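Local coordinates for protein toll-like receptor 13 (Mus musculus, PDB 4Z0C) that recognises bacterial 23S ribosomal RNA through its leucine-rich-repeat ectodomain and signals through MYD88 and TRAF6 to activate NF-kappa-B, at the interface of chains A and B. Coordinates in Å, arbitrary orientation; residue numbers count along the deposited sequence, not the author numbering. Chains: chain A/B, Toll-like receptor 13.

The interface of chains A and B. Residues chain A 389, 411, 413, 435; chain B 389, 413, 435, 437.
The side-chain amides of A:Asn435 and B:Asn435 lie face against face, their planes only 5° from parallel, with CG of A:Asn435 3.6 Å from CG of B:Asn435. In both copies CG stands anti to the carbonyl carbon (chi1 near -60°), which sets CG beside the backbone N and lays each amide against its counterpart. At its edge, in plane, the guanidinium of B:Arg437 meets the amide carbon of A:Asn435, while one face of it receives CD1 of A:Trp411 over its centre, 3.7 Å above the plane. Indole and guanidinium planes are clearly inclined, so the pyrrole CD1 corner of the indole rests over the guanidinium face at a tilt. The indole itself has water 2 and the backbone O of B:Val413 over one face, both displaced toward the rim.

B:Arg437 reaches the amide with its chain extended from CG to NE. Its NH2 donates to OD1 of A:Asn435 at 2.8 Å, coming from above the carbonyl plane, 53° out of it, rather than along a lone pair. Water 2 links ND2 of A:Asn435, O of B:Asn435 and NE of B:Arg437. With OD1 bonded to the arginine and ND2 to this water, these partners probably fix which way the A:Asn435 amide is turned; ND2 adds a weak bond to O of A:Trp411 within its own chain.

Beside this polar centre, CG1 of B:Val413 abuts the rim of the indole's benzo ring at CE3 (3.3 Å) and CZ3 of A:Trp411, from the side on which water 2 lies. The other methyl, CG2, turns toward CB of A:Trp411 and CG2 of A:Thr389.

The patch belongs to a two-fold symmetric interface between loops of the leucine-rich-repeat ectodomains, consistent with the paired arrangement expected of an activated Toll-like receptor. Water 1 is the two-fold twin of the water 2 bridge between the asparagines: ND2 of B:Asn435 lies 2.7 Å from it, and it also bonds the backbone O of A:Asn435.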
# COMPACT_ATOMS: atom_id res chain seq x y z
N THR A 389 -22.29 -3.27 7.93
CA THR A 389 -21.12 -3.80 8.64
C THR A 389 -21.26 -5.30 8.85
O THR A 389 -20.26 -5.99 9.05
CB THR A 389 -20.89 -3.12 9.99
OG1 THR A 389 -22.01 -3.39 10.86
CG2 THR A 389 -20.71 -1.62 9.81
N TRP A 411 -19.26 -2.02 4.12
CA TRP A 411 -18.39 -1.81 5.28
C TRP A 411 -18.20 -3.08 6.08
O TRP A 411 -17.97 -3.05 7.29
CB TRP A 411 -18.94 -0.70 6.18
CG TRP A 411 -19.00 0.65 5.56
CD1 TRP A 411 -18.53 1.02 4.33
CD2 TRP A 411 -19.57 1.83 6.14
NE1 TRP A 411 -18.77 2.35 4.11
CE2 TRP A 411 -19.41 2.87 5.20
CE3 TRP A 411 -20.23 2.09 7.34
CZ2 TRP A 411 -19.86 4.17 5.45
CZ3 TRP A 411 -20.67 3.39 7.59
CH2 TRP A 411 -20.48 4.41 6.65
N VAL A 413 -17.51 -6.09 8.24
CA VAL A 413 -16.55 -6.09 9.30
C VAL A 413 -16.29 -7.54 9.70
O VAL A 413 -15.25 -7.88 10.23
CB VAL A 413 -17.13 -5.24 10.44
CG1 VAL A 413 -17.51 -6.07 11.66
CG2 VAL A 413 -16.25 -4.05 10.73
N ASN A 435 -14.14 -4.43 4.93
CA ASN A 435 -13.24 -4.22 6.06
C ASN A 435 -12.90 -5.54 6.73
O ASN A 435 -12.78 -5.59 7.95
CB ASN A 435 -13.88 -3.31 7.13
CG ASN A 435 -14.20 -1.91 6.62
OD1 ASN A 435 -13.41 -1.31 5.88
ND2 ASN A 435 -15.34 -1.38 7.03
N THR B 389 -17.61 -0.89 16.11
CA THR B 389 -17.76 -0.26 14.80
C THR B 389 -18.23 1.18 14.93
O THR B 389 -18.04 2.00 14.02
CB THR B 389 -18.73 -1.03 13.94
OG1 THR B 389 -19.98 -1.15 14.65
CG2 THR B 389 -18.21 -2.41 13.72
N VAL B 413 -16.03 2.66 11.97
CA VAL B 413 -16.52 2.76 10.61
C VAL B 413 -16.99 4.20 10.33
O VAL B 413 -16.96 4.65 9.19
CB VAL B 413 -17.65 1.73 10.52
CG1 VAL B 413 -19.04 2.39 10.40
CG2 VAL B 413 -17.35 0.66 9.53
N ASN B 435 -11.51 1.79 10.52
CA ASN B 435 -12.06 1.62 9.17
C ASN B 435 -12.67 2.90 8.64
O ASN B 435 -13.66 2.87 7.94
CB ASN B 435 -13.15 0.55 9.16
CG ASN B 435 -12.65 -0.80 9.65
OD1 ASN B 435 -11.54 -1.22 9.34
ND2 ASN B 435 -13.48 -1.49 10.45
N ARG B 437 -13.51 5.95 6.48
CA ARG B 437 -13.37 6.22 5.04
C ARG B 437 -13.51 7.70 4.72
O ARG B 437 -12.92 8.18 3.76
CB ARG B 437 -14.37 5.39 4.22
CG ARG B 437 -14.00 3.91 4.18
CD ARG B 437 -15.03 3.04 3.50
NE ARG B 437 -14.86 1.63 3.86
CZ ARG B 437 -14.98 0.60 3.03
NH1 ARG B 437 -15.25 0.77 1.73
NH2 ARG B 437 -14.79 -0.63 3.51
O HOH W 1 -12.60 -4.03 10.42
O HOH W 2 -15.88 1.33 6.60